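Local coordinates for development-specific protein S (Myxococcus xanthus, PDB 1NPS) that assembles on the myxospore surface in the presence of calcium ions, two of which its N-terminal domain binds, at residues D60-V65 against G72-N77. Numbering follows the deposited sequence.
Sequences DQIEVV and GPLNNN. With CA (calcium ion), chain B.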
# COMPACT_ATOMS: atom_id res chain seq x y z
N ASP A 60 -2.34 13.70 1.07
CA ASP A 60 -2.41 13.37 -0.34
C ASP A 60 -2.53 11.84 -0.36
O ASP A 60 -2.05 11.15 0.55
CB ASP A 60 -1.14 13.85 -1.06
CG ASP A 60 -1.29 13.88 -2.58
OD1 ASP A 60 -2.41 13.62 -3.10
OD2 ASP A 60 -0.28 14.17 -3.26
N GLN A 61 -3.19 11.30 -1.37
CA GLN A 61 -3.40 9.86 -1.43
C GLN A 61 -3.56 9.37 -2.86
O GLN A 61 -3.71 10.16 -3.79
CB GLN A 61 -4.66 9.50 -0.65
CG GLN A 61 -5.90 10.23 -1.15
CD GLN A 61 -7.18 9.85 -0.42
OE1 GLN A 61 -7.39 10.22 0.73
NE2 GLN A 61 -8.05 9.14 -1.11
N ILE A 62 -3.53 8.06 -3.04
CA ILE A 62 -3.73 7.47 -4.35
C ILE A 62 -4.50 6.17 -4.19
O ILE A 62 -4.22 5.39 -3.27
CB ILE A 62 -2.39 7.20 -5.08
CG1 ILE A 62 -2.67 6.54 -6.44
CG2 ILE A 62 -1.45 6.33 -4.23
CD1 ILE A 62 -1.44 5.93 -7.09
N GLU A 63 -5.52 5.99 -5.01
CA GLU A 63 -6.31 4.76 -4.97
C GLU A 63 -5.82 3.80 -6.07
O GLU A 63 -5.73 4.17 -7.24
CB GLU A 63 -7.79 5.07 -5.17
CG GLU A 63 -8.65 3.83 -5.34
CD GLU A 63 -10.05 4.19 -5.78
OE1 GLU A 63 -10.29 4.28 -7.00
OE2 GLU A 63 -10.92 4.39 -4.90
N VAL A 64 -5.40 2.60 -5.66
CA VAL A 64 -4.92 1.60 -6.61
C VAL A 64 -5.94 0.49 -6.76
O VAL A 64 -6.41 -0.10 -5.77
CB VAL A 64 -3.54 1.01 -6.19
CG1 VAL A 64 -2.46 2.06 -6.28
CG2 VAL A 64 -3.61 0.44 -4.77
N VAL A 65 -6.31 0.19 -8.00
CA VAL A 65 -7.29 -0.85 -8.25
C VAL A 65 -6.74 -1.97 -9.13
O VAL A 65 -7.45 -2.88 -9.49
CB VAL A 65 -8.56 -0.27 -8.88
CG1 VAL A 65 -9.16 0.76 -7.94
CG2 VAL A 65 -8.25 0.34 -10.25
N GLY A 72 4.60 7.33 -8.52
CA GLY A 72 4.79 8.74 -8.76
C GLY A 72 5.15 9.52 -7.51
O GLY A 72 6.09 9.15 -6.81
N PRO A 73 4.36 10.55 -7.15
CA PRO A 73 4.60 11.39 -5.97
C PRO A 73 4.51 10.70 -4.59
O PRO A 73 5.08 11.19 -3.63
CB PRO A 73 3.58 12.52 -6.14
CG PRO A 73 2.44 11.83 -6.86
CD PRO A 73 3.16 10.99 -7.89
N LEU A 74 3.78 9.60 -4.50
CA LEU A 74 3.68 8.89 -3.23
C LEU A 74 4.78 7.84 -3.04
O LEU A 74 4.79 7.11 -2.05
CB LEU A 74 2.29 8.29 -3.03
CG LEU A 74 1.31 9.23 -2.28
CD1 LEU A 74 0.68 10.24 -3.24
CD2 LEU A 74 0.23 8.43 -1.58
N ASN A 75 5.70 7.75 -4.00
CA ASN A 75 6.79 6.80 -3.88
C ASN A 75 7.57 7.13 -2.61
O ASN A 75 7.91 8.29 -2.38
CB ASN A 75 7.72 6.90 -5.10
CG ASN A 75 8.99 6.10 -4.92
OD1 ASN A 75 8.96 4.88 -4.79
ND2 ASN A 75 10.12 6.79 -4.86
N ASN A 76 7.85 6.10 -1.80
CA ASN A 76 8.59 6.30 -0.55
C ASN A 76 7.97 7.43 0.27
O ASN A 76 8.67 8.25 0.88
CB ASN A 76 10.07 6.58 -0.83
CG ASN A 76 10.85 5.35 -1.32
OD1 ASN A 76 10.37 4.20 -1.24
ND2 ASN A 76 12.07 5.57 -1.77
N ASN A 77 6.64 7.46 0.32
CA ASN A 77 5.91 8.50 1.04
C ASN A 77 4.59 8.00 1.58
O ASN A 77 3.68 8.80 1.74
CB ASN A 77 5.63 9.69 0.12
CG ASN A 77 6.68 10.79 0.22
OD1 ASN A 77 7.15 11.11 1.31
ND2 ASN A 77 7.04 11.37 -0.92
CA CA B . 10.74 2.25 -1.95
O HOH W 1 12.14 2.20 -1.22
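In the second Greek key of this beta/gamma-crystallin domain, the strand 61-64 packs against the loop that leads on to the strand 80-85, with Leu-74 meeting Asp-60, Gln-61 and Ile-62. The two methyl groups of Leu-74 divide the work. Leu-74 CD2 lies 3.8 Å from CG2 of Ile-62, the beta-branch methyl. The same Leu-74 CD2 is 3.9 Å from CA of Gln-61, so it rests on both the side chain and the backbone of the strand. With CG1 of Ile-62 anti to the backbone N (chi1 178°), CG2 is the branch that meets the leucine; the two side chains run past one another in opposite directions. Leu-74 CD1 faces the carboxylate of Asp-60, whose OD2 stands 4.0 Å away, a van der Waals approach only. The other oxygen, Asp-60 OD1, accepts a weak, bent hydrogen bond from the backbone N of Gln-61 (3.0 Å, N-H...O 125°), which at most biases the rotation of the carboxylate at Asp-60, where the chain turns a corner. Replacing Leu-74 by an alanine removes both methyls and is likely to leave Ile-62 CG2 without its apolar partner, Asp-60 without its neighbour, and a gap between strand and loop. The loop makes a type II turn from Leu-74 to Asn-77, and ND2 of Asn-77 reaches back to O of Pro-73 in a weak hydrogen bond of 3.3 Å. Within that turn Asn-76 gives OD1 to a calcium ion at 2.1 Å, a site shared with the backbone O atoms of Tyr-7 and Thr-37 and with OG of Ser-39. Leu-74 also approaches Gln-53 of the second calcium site. The strand 61-64 lies at the outer edge of the four-stranded antiparallel sheet, bonded through its backbone to the strand 47-52.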